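Local coordinates for putative periplasmic or exported protein (Salmonella enterica subsp. enterica serovar Typhimurium, PDB 4GQZ), which probably binds copper in the bacterial periplasm and so contributes to copper resistance, working as a V-shaped dimer, at residues 40-45 with 63-68; 117-122 with 152-157; 13-18 with 25-30; 38-41 with 46-49; 98-101 with 105-108. All coordinates share one frame; numbering follows the deposited sequence.

Interaction 1 (40-45 with 63-68); sequences ASITST and KFYLSF
A first torsion of -175° swings CG1 of Ile42 to the side opposite its own backbone N, and with the chain extended beyond it CD1 is carried across to Tyr65. The ring of Tyr65 leaves its backbone in a similar way (chi1 -169°), and Ile42 CD1 settles against the root of that ring, 3.7 Å from Tyr65 CB and just as near CD2. The two side chains cross at about a right angle. A branched aliphatic chain suits this buried spot, since Val24 of helix 20-28 touches both partners. The phenol end of Tyr65 is engaged elsewhere, in a hydrogen bond to Asp28.

The contact joins two different sheets: strand 39-42 belongs to an antiparallel one, strand 63-68 is the middle strand of a mixed one, and no direct hydrogen bond links the two segments. A water bridges them instead, giving a hydrogen to Thr43 O at 3.0 Å and accepting from Tyr65 N at 2.9 Å. The same water lies 3.9 Å above the centre of the Phe64 ring.

Ser44 CB packs 3.6 Å from Phe64 CE2, and Ser44 OG bonds to Asp149 O. Just after the strand, Thr43 OG1 accepts from Thr45 N at 3.0 Å, an ST turn.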
loop_
_atom_site.group_PDB
_atom_site.type_symbol
_atom_site.label_atom_id
_atom_site.label_comp_id
_atom_site.label_asym_id
_atom_site.label_seq_id
_atom_site.Cartn_x
_atom_site.Cartn_y
_atom_site.Cartn_z
ATOM N N ALA B 40 -1.998 10.613 14.674
ATOM C CA ALA B 40 -1.680 9.586 13.696
ATOM C C ALA B 40 -0.716 8.592 14.317
ATOM O O ALA B 40 0.358 8.969 14.819
ATOM C CB ALA B 40 -1.059 10.216 12.453
ATOM N N SER B 41 -1.097 7.323 14.290
ATOM C CA SER B 41 -0.209 6.276 14.739
ATOM C C SER B 41 -0.239 5.159 13.707
ATOM O O SER B 41 -1.176 5.072 12.898
ATOM C CB SER B 41 -0.631 5.775 16.117
ATOM O OG SER B 41 -1.978 5.363 16.092
ATOM N N ILE B 42 0.768 4.297 13.727
ATOM C CA ILE B 42 0.850 3.265 12.708
ATOM C C ILE B 42 1.136 1.900 13.312
ATOM O O ILE B 42 1.949 1.778 14.224
ATOM C CB ILE B 42 1.885 3.650 11.612
ATOM C CG1 ILE B 42 1.892 2.626 10.470
ATOM C CG2 ILE B 42 3.275 3.878 12.199
ATOM C CD1 ILE B 42 2.663 3.099 9.246
ATOM N N THR B 43 0.424 0.889 12.831
ATOM C CA THR B 43 0.618 -0.483 13.278
ATOM C C THR B 43 1.156 -1.274 12.112
ATOM O O THR B 43 1.408 -0.719 11.049
ATOM C CB THR B 43 -0.696 -1.135 13.727
ATOM O OG1 THR B 43 -1.458 -1.547 12.582
ATOM C CG2 THR B 43 -1.521 -0.160 14.548
ATOM N N SER B 44 1.328 -2.575 12.297
ATOM C CA SER B 44 1.851 -3.407 11.230
ATOM C C SER B 44 0.936 -3.384 10.004
ATOM O O SER B 44 1.384 -3.612 8.874
ATOM C CB SER B 44 1.995 -4.840 11.721
ATOM O OG SER B 44 0.770 -5.292 12.272
ATOM N N THR B 45 -0.347 -3.119 10.217
ATOM C CA THR B 45 -1.287 -3.241 9.112
ATOM C C THR B 45 -2.140 -2.012 8.847
ATOM O O THR B 45 -2.773 -1.948 7.802
ATOM C CB THR B 45 -2.222 -4.483 9.252
ATOM O OG1 THR B 45 -2.885 -4.449 10.523
ATOM C CG2 THR B 45 -1.411 -5.779 9.137
ATOM N N LYS B 63 4.342 -3.398 2.055
ATOM C CA LYS B 63 5.527 -3.153 2.867
ATOM C C LYS B 63 5.191 -2.800 4.311
ATOM O O LYS B 63 4.218 -2.085 4.585
ATOM C CB LYS B 63 6.342 -2.014 2.263
ATOM C CG LYS B 63 6.860 -2.300 0.866
ATOM C CD LYS B 63 7.920 -3.380 0.919
ATOM C CE LYS B 63 8.552 -3.605 -0.457
ATOM N NZ LYS B 63 7.502 -3.798 -1.500
ATOM N N PHE B 64 6.022 -3.289 5.225
ATOM C CA PHE B 64 5.928 -2.961 6.642
ATOM C C PHE B 64 6.710 -1.664 6.906
ATOM O O PHE B 64 7.833 -1.477 6.407
ATOM C CB PHE B 64 6.538 -4.131 7.415
ATOM C CG PHE B 64 6.450 -4.016 8.913
ATOM C CD1 PHE B 64 7.327 -3.210 9.619
ATOM C CD2 PHE B 64 5.532 -4.777 9.617
ATOM C CE1 PHE B 64 7.269 -3.139 10.996
ATOM C CE2 PHE B 64 5.478 -4.721 10.990
ATOM C CZ PHE B 64 6.335 -3.899 11.680
ATOM N N TYR B 65 6.124 -0.762 7.684
ATOM C CA TYR B 65 6.812 0.465 8.067
ATOM C C TYR B 65 7.397 0.358 9.458
ATOM O O TYR B 65 6.671 0.214 10.446
ATOM C CB TYR B 65 5.849 1.638 8.050
ATOM C CG TYR B 65 6.493 3.013 8.168
ATOM C CD1 TYR B 65 7.224 3.545 7.120
ATOM C CD2 TYR B 65 6.299 3.806 9.300
ATOM C CE1 TYR B 65 7.778 4.819 7.196
ATOM C CE2 TYR B 65 6.851 5.092 9.386
ATOM C CZ TYR B 65 7.589 5.580 8.321
ATOM O OH TYR B 65 8.152 6.833 8.368
ATOM N N LEU B 66 8.717 0.446 9.528
ATOM C CA LEU B 66 9.400 0.537 10.800
ATOM C C LEU B 66 9.974 1.945 10.985
ATOM O O LEU B 66 10.740 2.433 10.144
ATOM C CB LEU B 66 10.512 -0.500 10.833
ATOM C CG LEU B 66 11.375 -0.501 12.091
ATOM C CD1 LEU B 66 10.541 -0.838 13.332
ATOM C CD2 LEU B 66 12.541 -1.469 11.894
ATOM N N SER B 67 9.622 2.606 12.086
ATOM C CA SER B 67 10.195 3.932 12.362
ATOM C C SER B 67 11.055 3.853 13.619
ATOM O O SER B 67 10.602 3.381 14.659
ATOM C CB SER B 67 9.086 4.999 12.475
ATOM O OG SER B 67 9.614 6.327 12.447
ATOM N N PHE B 68 12.312 4.274 13.525
ATOM C CA PHE B 68 13.201 4.144 14.668
ATOM C C PHE B 68 13.899 5.456 15.017
ATOM O O PHE B 68 14.074 6.339 14.161
ATOM C CB PHE B 68 14.226 3.030 14.392
ATOM C CG PHE B 68 15.034 3.245 13.147
ATOM C CD1 PHE B 68 14.575 2.794 11.920
ATOM C CD2 PHE B 68 16.271 3.872 13.211
ATOM C CE1 PHE B 68 15.325 2.979 10.765
ATOM C CE2 PHE B 68 17.026 4.063 12.067
ATOM C CZ PHE B 68 16.546 3.613 10.835
HETATM O O HOH W 1 3.921 -0.942 9.513
#

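Interaction 2 (117-122 with 152-157); sequences NGFIGV and QTCLTE
Phe119 and Cys154 meet obliquely. Cys154 SG is 3.7 Å from Phe119 CE2 and 4.1 Å from CZ; measured from the ring centroid it is 5.0 Å away, 73° off the normal. This is a Cys sulfur-aromatic contact, and it suits a buried half-cystine, because the polarisable sulfur can pack against aromatic carbon and needs no hydrogen bond. The sulfur is brought there by a first torsion of -167°, which sets SG anti to the backbone N of Cys154.

Further round the ring, Thr156 CG2 approaches Phe119 CZ more loosely, at 4.4 Å. Its methyl serves the apolar side, while OG1 bonds to His76 O.

Cys154 forms the disulfide with Cys78, and its strand 154-155 runs parallel to the central strand 63-68 of a mixed sheet; strand 120-125 flanks that central strand on the other side. Phe119, just before strand 120-125, touches Ser67 of the middle strand as well as Cys154.

An Asx turn precedes Phe119: Asn117 OD1 accepts from Phe119 N at 3.0 Å, the donor standing above the carbonyl plane. Gly118 between them has positive phi, which glycine adopts readily.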
loop_
_atom_site.group_PDB
_atom_site.type_symbol
_atom_site.label_atom_id
_atom_site.label_comp_id
_atom_site.label_asym_id
_atom_site.label_seq_id
_atom_site.Cartn_x
_atom_site.Cartn_y
_atom_site.Cartn_z
ATOM N N ASN B 117 11.167 15.038 13.919
ATOM C CA ASN B 117 10.731 14.306 15.101
ATOM C C ASN B 117 11.772 13.318 15.642
ATOM O O ASN B 117 11.486 12.561 16.564
ATOM C CB ASN B 117 9.382 13.610 14.856
ATOM C CG ASN B 117 9.480 12.432 13.871
ATOM O OD1 ASN B 117 10.518 12.207 13.260
ATOM N ND2 ASN B 117 8.385 11.688 13.717
ATOM N N GLY B 118 12.968 13.320 15.058
ATOM C CA GLY B 118 14.039 12.446 15.518
ATOM C C GLY B 118 13.974 11.005 15.036
ATOM O O GLY B 118 14.810 10.169 15.427
ATOM N N PHE B 119 12.997 10.701 14.179
ATOM C CA PHE B 119 12.866 9.332 13.669
ATOM C C PHE B 119 13.389 9.180 12.242
ATOM O O PHE B 119 13.584 10.168 11.521
ATOM C CB PHE B 119 11.405 8.873 13.734
ATOM C CG PHE B 119 10.949 8.482 15.109
ATOM C CD1 PHE B 119 10.583 9.459 16.049
ATOM C CD2 PHE B 119 10.865 7.139 15.467
ATOM C CE1 PHE B 119 10.150 9.104 17.330
ATOM C CE2 PHE B 119 10.431 6.768 16.746
ATOM C CZ PHE B 119 10.073 7.761 17.685
ATOM N N ILE B 120 13.632 7.928 11.862
ATOM C CA ILE B 120 13.817 7.541 10.468
ATOM C C ILE B 120 12.854 6.400 10.173
ATOM O O ILE B 120 12.740 5.470 10.973
ATOM C CB ILE B 120 15.236 7.022 10.215
ATOM C CG1 ILE B 120 16.265 8.111 10.557
ATOM C CG2 ILE B 120 15.374 6.567 8.766
ATOM C CD1 ILE B 120 17.660 7.604 10.765
ATOM N N GLY B 121 12.165 6.449 9.036
ATOM C CA GLY B 121 11.282 5.358 8.659
ATOM C C GLY B 121 11.819 4.546 7.486
ATOM O O GLY B 121 12.364 5.110 6.536
ATOM N N VAL B 122 11.712 3.219 7.561
ATOM C CA VAL B 122 12.035 2.387 6.402
ATOM C C VAL B 122 10.871 1.487 6.022
ATOM O O VAL B 122 10.097 1.058 6.877
ATOM C CB VAL B 122 13.284 1.517 6.626
ATOM C CG1 VAL B 122 14.521 2.395 6.731
ATOM C CG2 VAL B 122 13.126 0.663 7.887
ATOM N N GLN B 152 6.260 -4.728 16.303
ATOM C CA GLN B 152 6.126 -3.295 16.594
ATOM C C GLN B 152 6.588 -2.449 15.420
ATOM O O GLN B 152 7.432 -2.878 14.637
ATOM C CB GLN B 152 6.939 -2.922 17.837
ATOM C CG GLN B 152 8.438 -2.950 17.600
ATOM C CD GLN B 152 9.246 -3.039 18.883
ATOM O OE1 GLN B 152 9.907 -4.043 19.135
ATOM N NE2 GLN B 152 9.207 -1.983 19.690
ATOM N N THR B 153 6.034 -1.244 15.303
ATOM C CA THR B 153 6.417 -0.337 14.231
ATOM C C THR B 153 7.354 0.742 14.761
ATOM O O THR B 153 7.837 1.600 14.007
ATOM C CB THR B 153 5.174 0.295 13.588
ATOM O OG1 THR B 153 4.432 1.049 14.572
ATOM C CG2 THR B 153 4.298 -0.803 13.020
ATOM N N CYS B 154 7.625 0.688 16.061
ATOM C CA CYS B 154 8.464 1.690 16.683
ATOM C C CYS B 154 9.641 1.022 17.384
ATOM O O CYS B 154 9.455 0.110 18.190
ATOM C CB CYS B 154 7.642 2.504 17.684
ATOM S SG CYS B 154 8.469 3.982 18.245
ATOM N N LEU B 155 10.849 1.475 17.067
ATOM C CA LEU B 155 12.068 0.933 17.675
ATOM C C LEU B 155 12.856 2.088 18.295
ATOM O O LEU B 155 13.394 2.939 17.571
ATOM C CB LEU B 155 12.909 0.213 16.615
ATOM C CG LEU B 155 14.285 -0.278 17.069
ATOM C CD1 LEU B 155 14.162 -1.195 18.277
ATOM C CD2 LEU B 155 15.007 -0.982 15.939
ATOM N N THR B 156 12.918 2.143 19.627
ATOM C CA THR B 156 13.645 3.223 20.298
ATOM C C THR B 156 14.860 2.704 21.063
ATOM O O THR B 156 15.646 3.491 21.589
ATOM C CB THR B 156 12.738 4.012 21.269
ATOM O OG1 THR B 156 12.066 3.093 22.136
ATOM C CG2 THR B 156 11.678 4.817 20.502
ATOM N N GLU B 157 15.013 1.383 21.110
ATOM C CA GLU B 157 16.113 0.755 21.852
ATOM C C GLU B 157 17.406 0.753 21.044
ATOM O O GLU B 157 17.951 -0.303 20.734
ATOM C CB GLU B 157 15.750 -0.687 22.249
ATOM C CG GLU B 157 14.629 -0.789 23.300
ATOM C CD GLU B 157 14.110 -2.223 23.505
ATOM O OE1 GLU B 157 13.121 -2.390 24.257
ATOM O OE2 GLU B 157 14.683 -3.182 22.927
#

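Interaction 3 (13-18 with 25-30); sequences HGLAGK and DTIDQT
Leu15 to Lys18 form a type II beta turn whose first and last residues reach helix 20-28, the closest alpha carbons across the contact being those of Leu15 and Thr26, 8.4 Å apart. So wide a backbone spacing means that side chains must bridge the gap. Leu15 and Ile27 do so with their ends, Leu15 CD1 reaching Ile27 CD1 at 4.1 Å, a relaxed apolar contact in which the two chains cross at about a right angle. Ile27, with CG1 anti to its carbonyl carbon (chi1 -63°) and CD1 stretched out beyond, brings its tip near the leucine; both residues are buried, a setting that suits their apolar side chains.

The segment 13-18 is the loop between helix 5-12 and helix 20-28, and it packs back on the second of these. Ile23 of that helix also touches Leu15 and Lys18. Gly17 takes the third position of the turn with phi 84°, backbone angles that favour glycine.

Nearer the surface, Lys18 runs extended to CE and then bends at its last torsion (-76°), turning NZ to Thr26 OG1 in a weak hydrogen bond of 3.3 Å. A threonine suits this place because its hydroxyl can accept weakly from Lys18 and also bond to Gln22 O, its stronger partner, one turn earlier in the helix. At the helix end, Gln29 N still reaches Asp25 O at 3.0 Å.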
loop_
_atom_site.group_PDB
_atom_site.type_symbol
_atom_site.label_atom_id
_atom_site.label_comp_id
_atom_site.label_asym_id
_atom_site.label_seq_id
_atom_site.Cartn_x
_atom_site.Cartn_y
_atom_site.Cartn_z
ATOM N N HIS B 13 -6.451 17.653 5.211
ATOM C CA HIS B 13 -5.139 17.592 5.840
ATOM C C HIS B 13 -4.015 17.397 4.839
ATOM O O HIS B 13 -2.876 17.138 5.228
ATOM C CB HIS B 13 -5.100 16.509 6.918
ATOM C CG HIS B 13 -5.840 16.883 8.162
ATOM N ND1 HIS B 13 -7.085 16.382 8.471
ATOM C CD2 HIS B 13 -5.520 17.739 9.160
ATOM C CE1 HIS B 13 -7.495 16.905 9.613
ATOM N NE2 HIS B 13 -6.562 17.729 10.053
ATOM N N GLY B 14 -4.340 17.516 3.552
ATOM C CA GLY B 14 -3.341 17.428 2.498
ATOM C C GLY B 14 -3.028 16.025 2.001
ATOM O O GLY B 14 -2.048 15.821 1.286
ATOM N N LEU B 15 -3.886 15.066 2.333
ATOM C CA LEU B 15 -3.549 13.651 2.159
ATOM C C LEU B 15 -4.272 12.921 1.020
ATOM O O LEU B 15 -3.938 11.779 0.706
ATOM C CB LEU B 15 -3.755 12.917 3.490
ATOM C CG LEU B 15 -3.094 13.611 4.685
ATOM C CD1 LEU B 15 -3.403 12.898 6.002
ATOM C CD2 LEU B 15 -1.589 13.745 4.479
ATOM N N ALA B 16 -5.246 13.579 0.391
ATOM C CA ALA B 16 -6.017 12.973 -0.700
ATOM C C ALA B 16 -5.217 12.766 -1.997
ATOM O O ALA B 16 -4.387 13.597 -2.368
ATOM C CB ALA B 16 -7.277 13.787 -0.976
ATOM N N GLY B 17 -5.456 11.646 -2.673
ATOM C CA GLY B 17 -4.749 11.345 -3.911
ATOM C C GLY B 17 -3.389 10.685 -3.726
ATOM O O GLY B 17 -2.859 10.080 -4.665
ATOM N N LYS B 18 -2.819 10.801 -2.524
ATOM C CA LYS B 18 -1.533 10.169 -2.215
ATOM C C LYS B 18 -1.663 8.663 -1.994
ATOM O O LYS B 18 -2.689 8.187 -1.508
ATOM C CB LYS B 18 -0.929 10.781 -0.945
ATOM C CG LYS B 18 -0.394 12.207 -1.068
ATOM C CD LYS B 18 0.007 12.721 0.316
ATOM C CE LYS B 18 0.549 14.147 0.277
ATOM N NZ LYS B 18 1.945 14.212 -0.249
ATOM N N ASP B 25 4.805 8.701 4.959
ATOM C CA ASP B 25 6.026 9.500 4.809
ATOM C C ASP B 25 5.776 10.987 5.083
ATOM O O ASP B 25 6.568 11.645 5.753
ATOM C CB ASP B 25 6.604 9.369 3.395
ATOM C CG ASP B 25 7.145 7.988 3.103
ATOM O OD1 ASP B 25 7.283 7.189 4.050
ATOM O OD2 ASP B 25 7.426 7.701 1.914
ATOM N N THR B 26 4.685 11.523 4.546
ATOM C CA THR B 26 4.413 12.955 4.695
ATOM C C THR B 26 4.224 13.300 6.164
ATOM O O THR B 26 4.773 14.297 6.673
ATOM C CB THR B 26 3.143 13.378 3.914
ATOM O OG1 THR B 26 3.302 13.061 2.516
ATOM C CG2 THR B 26 2.885 14.861 4.079
ATOM N N ILE B 27 3.457 12.468 6.859
ATOM C CA ILE B 27 3.145 12.756 8.256
ATOM C C ILE B 27 4.372 12.590 9.142
ATOM O O ILE B 27 4.694 13.472 9.954
ATOM C CB ILE B 27 1.996 11.876 8.768
ATOM C CG1 ILE B 27 0.709 12.160 7.987
ATOM C CG2 ILE B 27 1.722 12.149 10.237
ATOM C CD1 ILE B 27 -0.477 11.349 8.489
ATOM N N ASP B 28 5.068 11.473 8.996
ATOM C CA ASP B 28 6.249 11.210 9.830
ATOM C C ASP B 28 7.315 12.270 9.614
ATOM O O ASP B 28 8.038 12.640 10.540
ATOM C CB ASP B 28 6.816 9.829 9.502
ATOM C CG ASP B 28 7.512 9.168 10.700
ATOM O OD1 ASP B 28 7.515 9.728 11.829
ATOM O OD2 ASP B 28 8.055 8.063 10.514
ATOM N N GLN B 29 7.409 12.779 8.390
ATOM C CA GLN B 29 8.499 13.678 8.058
ATOM C C GLN B 29 8.108 15.142 8.181
ATOM O O GLN B 29 8.902 16.011 7.826
ATOM C CB GLN B 29 9.023 13.390 6.647
ATOM C CG GLN B 29 9.668 12.013 6.484
ATOM C CD GLN B 29 10.014 11.707 5.041
ATOM O OE1 GLN B 29 10.315 12.616 4.271
ATOM N NE2 GLN B 29 9.967 10.429 4.662
ATOM N N THR B 30 6.907 15.419 8.686
ATOM C CA THR B 30 6.455 16.811 8.762
ATOM C C THR B 30 7.404 17.606 9.670
ATOM O O THR B 30 7.729 17.175 10.780
ATOM C CB THR B 30 4.962 16.961 9.178
ATOM O OG1 THR B 30 4.586 18.348 9.155
ATOM C CG2 THR B 30 4.734 16.445 10.570
#

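Interaction 4 (38-41 with 46-49); sequences YSAS and ELKL
Two backbone hydrogen bonds join Ser41 and Lys48, which form the hydrogen-bonded pair of these antiparallel strands. Lys48 N gives to Ser41 O at 2.8 Å, nearly straight at 170°, and Ser41 N gives to Lys48 O at 3.1 Å. Two CA-H...O contacts fill in alongside: Ala40 CA lies 3.2 Å from Lys48 O, and Leu49 CA 3.4 Å from Ser39 O.

The apolar contacts belong to the face that carries Ala40 and Leu49, a non-hydrogen-bonded pair. Leu49 CD2 sits 3.6 Å from Ala40 CB, the small methyl letting the larger leucine come in close. Leu49 CD2 also approaches Tyr38 CE2, while Leu47 CD2 lies 4.4 Å from Ala40 CB. Helix 20-28 covers this face, with Ile27 touching Tyr38, Ala40 and Leu49, so aliphatic residues are in place here.

Polar side chains occupy the face of Ser41 and Lys48. With its hydroxyl between backbone N and carbonyl carbon (chi1 55°), Ser41 turns OG to within 3.9 Å of Lys48 CB, alongside the aliphatic part of the lysine. A water is hydrogen-bonded to Ser39 OG at 2.8 Å and gives a weak bond to Lys48 O.

Strands 39-42 and 46-50 thus make a beta hairpin, the two middle strands of a four-stranded antiparallel sheet; the hairpin has Ser41 and Lys48 on one side and Ala40 and Leu49 against helix 20-28 on the other.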
loop_
_atom_site.group_PDB
_atom_site.type_symbol
_atom_site.label_atom_id
_atom_site.label_comp_id
_atom_site.label_asym_id
_atom_site.label_seq_id
_atom_site.Cartn_x
_atom_site.Cartn_y
_atom_site.Cartn_z
ATOM N N TYR B 38 -3.672 16.858 14.353
ATOM C CA TYR B 38 -4.485 15.642 14.399
ATOM C C TYR B 38 -3.574 14.543 14.928
ATOM O O TYR B 38 -2.352 14.719 14.962
ATOM C CB TYR B 38 -4.988 15.271 12.992
ATOM C CG TYR B 38 -3.858 15.167 12.000
ATOM C CD1 TYR B 38 -3.348 16.300 11.391
ATOM C CD2 TYR B 38 -3.280 13.939 11.696
ATOM C CE1 TYR B 38 -2.297 16.230 10.515
ATOM C CE2 TYR B 38 -2.227 13.854 10.812
ATOM C CZ TYR B 38 -1.738 15.007 10.226
ATOM O OH TYR B 38 -0.685 14.950 9.342
ATOM N N SER B 39 -4.154 13.421 15.349
ATOM C CA SER B 39 -3.351 12.290 15.797
ATOM C C SER B 39 -3.165 11.249 14.683
ATOM O O SER B 39 -4.050 11.037 13.848
ATOM C CB SER B 39 -3.968 11.634 17.027
ATOM O OG SER B 39 -5.030 10.778 16.658
ATOM N N ALA B 40 -1.998 10.613 14.674
ATOM C CA ALA B 40 -1.680 9.586 13.696
ATOM C C ALA B 40 -0.716 8.592 14.317
ATOM O O ALA B 40 0.358 8.969 14.819
ATOM C CB ALA B 40 -1.059 10.216 12.453
ATOM N N SER B 41 -1.097 7.323 14.290
ATOM C CA SER B 41 -0.209 6.276 14.739
ATOM C C SER B 41 -0.239 5.159 13.707
ATOM O O SER B 41 -1.176 5.072 12.898
ATOM C CB SER B 41 -0.631 5.775 16.117
ATOM O OG SER B 41 -1.978 5.363 16.092
ATOM N N GLU B 46 -2.159 -1.056 9.775
ATOM C CA GLU B 46 -3.026 0.120 9.637
ATOM C C GLU B 46 -2.356 1.449 9.972
ATOM O O GLU B 46 -1.516 1.534 10.874
ATOM C CB GLU B 46 -4.241 0.011 10.567
ATOM C CG GLU B 46 -4.983 -1.307 10.556
ATOM C CD GLU B 46 -6.068 -1.349 11.619
ATOM O OE1 GLU B 46 -6.161 -0.382 12.416
ATOM O OE2 GLU B 46 -6.825 -2.344 11.656
ATOM N N LEU B 47 -2.770 2.502 9.272
ATOM C CA LEU B 47 -2.490 3.859 9.713
ATOM C C LEU B 47 -3.779 4.350 10.388
ATOM O O LEU B 47 -4.846 4.292 9.780
ATOM C CB LEU B 47 -2.194 4.719 8.492
ATOM C CG LEU B 47 -1.446 6.048 8.555
ATOM C CD1 LEU B 47 -2.149 7.076 7.690
ATOM C CD2 LEU B 47 -1.165 6.545 9.977
ATOM N N LYS B 48 -3.705 4.790 11.644
ATOM C CA LYS B 48 -4.902 5.282 12.352
ATOM C C LYS B 48 -4.861 6.791 12.461
ATOM O O LYS B 48 -3.873 7.361 12.926
ATOM C CB LYS B 48 -5.002 4.701 13.763
ATOM C CG LYS B 48 -4.990 3.188 13.854
ATOM C CD LYS B 48 -4.872 2.778 15.335
ATOM C CE LYS B 48 -4.628 1.282 15.512
ATOM N NZ LYS B 48 -4.154 0.973 16.901
ATOM N N LEU B 49 -5.946 7.445 12.057
ATOM C CA LEU B 49 -5.976 8.901 12.056
ATOM C C LEU B 49 -7.170 9.387 12.849
ATOM O O LEU B 49 -8.229 8.760 12.832
ATOM C CB LEU B 49 -6.080 9.446 10.632
ATOM C CG LEU B 49 -4.986 9.084 9.630
ATOM C CD1 LEU B 49 -5.433 9.428 8.191
ATOM C CD2 LEU B 49 -3.705 9.791 9.986
HETATM O O HOH W 2 -4.911 8.182 15.697
#

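Interaction 5 (98-101 with 105-108); sequences KVTD and AVIV
Asp101 meets Ala105 with every atom of its side chain. Its CB lies 4.2 Å from Ala105 O, the carbonyl that accepts from Asp101 N. The first torsion (chi1 70°) sets CG between the backbone N and the carbonyl carbon of Asp101, and from there CG comes within 3.6 Å of Ala105 CB. OD1 then takes the hydrogen of Ala105 N at 2.8 Å, the donor standing above the carboxylate plane. OD2 completes the reach, 3.4 Å from Ala105 CB and 4.0 Å from Ile107 CD1. A short acidic side chain suits this place because it can bend back to accept from a backbone N-H at the turn, while the small methyl of Ala105 lets the carboxylate lie close. Lys103 adds a long, weak ion pair to OD2.

Farther along, Val99 O accepts two bonds, from Ile107 N at 2.7 Å and from Val108 N at 3.2 Å; the second donor lies in the carbonyl plane on a lone pair. Val99 N in turn gives to Val108 O. Val99 and Val108 pack CB to CB at 3.8 Å on the face turned to Leu124, where branched aliphatic residues fit a buried strand pair. Thr100 and Val106 touch through methyls on the other face.

Two successive residues, Ile107 and Val108, opposite the single Val99 make a classic beta bulge, here within the antiparallel hairpin of strands 94-101 and 106-109.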
loop_
_atom_site.group_PDB
_atom_site.type_symbol
_atom_site.label_atom_id
_atom_site.label_comp_id
_atom_site.label_asym_id
_atom_site.label_seq_id
_atom_site.Cartn_x
_atom_site.Cartn_y
_atom_site.Cartn_z
ATOM N N LYS B 98 21.662 0.285 8.019
ATOM C CA LYS B 98 21.738 -1.001 7.331
ATOM C C LYS B 98 20.720 -1.982 7.873
ATOM O O LYS B 98 20.655 -2.209 9.080
ATOM C CB LYS B 98 23.136 -1.623 7.439
ATOM C CG LYS B 98 23.254 -2.929 6.648
ATOM C CD LYS B 98 24.699 -3.438 6.545
ATOM C CE LYS B 98 25.249 -3.852 7.891
ATOM N NZ LYS B 98 26.688 -4.218 7.776
ATOM N N VAL B 99 19.922 -2.567 6.988
ATOM C CA VAL B 99 19.016 -3.624 7.403
ATOM C C VAL B 99 19.359 -4.898 6.653
ATOM O O VAL B 99 19.431 -4.893 5.419
ATOM C CB VAL B 99 17.554 -3.264 7.141
ATOM C CG1 VAL B 99 16.657 -4.485 7.383
ATOM C CG2 VAL B 99 17.137 -2.114 8.035
ATOM N N THR B 100 19.577 -5.976 7.401
ATOM C CA THR B 100 19.966 -7.256 6.826
ATOM C C THR B 100 18.998 -8.337 7.299
ATOM O O THR B 100 18.632 -8.360 8.468
ATOM C CB THR B 100 21.427 -7.635 7.229
ATOM O OG1 THR B 100 21.548 -7.677 8.658
ATOM C CG2 THR B 100 22.407 -6.611 6.709
ATOM N N ASP B 101 18.579 -9.237 6.411
ATOM C CA ASP B 101 17.615 -10.266 6.825
ATOM C C ASP B 101 18.295 -11.509 7.417
ATOM O O ASP B 101 19.524 -11.568 7.490
ATOM C CB ASP B 101 16.614 -10.610 5.708
ATOM C CG ASP B 101 17.235 -11.369 4.526
ATOM O OD1 ASP B 101 18.362 -11.897 4.634
ATOM O OD2 ASP B 101 16.560 -11.448 3.468
ATOM N N ALA B 105 20.807 -11.263 3.388
ATOM C CA ALA B 105 20.538 -10.308 2.319
ATOM C C ALA B 105 20.471 -8.900 2.879
ATOM O O ALA B 105 19.809 -8.670 3.894
ATOM C CB ALA B 105 19.240 -10.654 1.613
ATOM N N VAL B 106 21.156 -7.959 2.232
ATOM C CA VAL B 106 21.048 -6.551 2.622
ATOM C C VAL B 106 19.802 -5.929 2.004
ATOM O O VAL B 106 19.668 -5.875 0.783
ATOM C CB VAL B 106 22.307 -5.756 2.211
ATOM C CG1 VAL B 106 22.111 -4.255 2.454
ATOM C CG2 VAL B 106 23.497 -6.257 2.977
ATOM N N ILE B 107 18.873 -5.482 2.849
ATOM C CA ILE B 107 17.615 -4.922 2.374
ATOM C C ILE B 107 17.749 -3.413 2.265
ATOM O O ILE B 107 17.223 -2.775 1.350
ATOM C CB ILE B 107 16.451 -5.213 3.353
ATOM C CG1 ILE B 107 16.356 -6.706 3.681
ATOM C CG2 ILE B 107 15.143 -4.709 2.777
ATOM C CD1 ILE B 107 16.231 -7.610 2.457
ATOM N N VAL B 108 18.437 -2.843 3.242
ATOM C CA VAL B 108 18.653 -1.408 3.272
ATOM C C VAL B 108 20.106 -1.146 3.593
ATOM O O VAL B 108 20.663 -1.743 4.505
ATOM C CB VAL B 108 17.765 -0.713 4.337
ATOM C CG1 VAL B 108 18.011 0.787 4.330
ATOM C CG2 VAL B 108 16.306 -0.987 4.078
#

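Along the chain interaction 3 comes first, interactions 4 and 1 then start from the same strand 39-42, and interactions 5 and 2 follow. Interactions 1 and 2 have centres about 9 Å apart and share the mixed sheet around strand 63-68. Interactions 3 and 4 lie about 11 Å apart, centre to centre, where helix 20-28 packs on the hairpin 39-50. Asp28, at the end of that helix, links interaction 3 to interactions 1 and 2. Interaction 5 belongs to a separate antiparallel sheet, about 28 Å from interaction 4 between centres; these two lie on opposite sides of the chain's centre, with interactions 1 and 2 each centred about 5 Å from it.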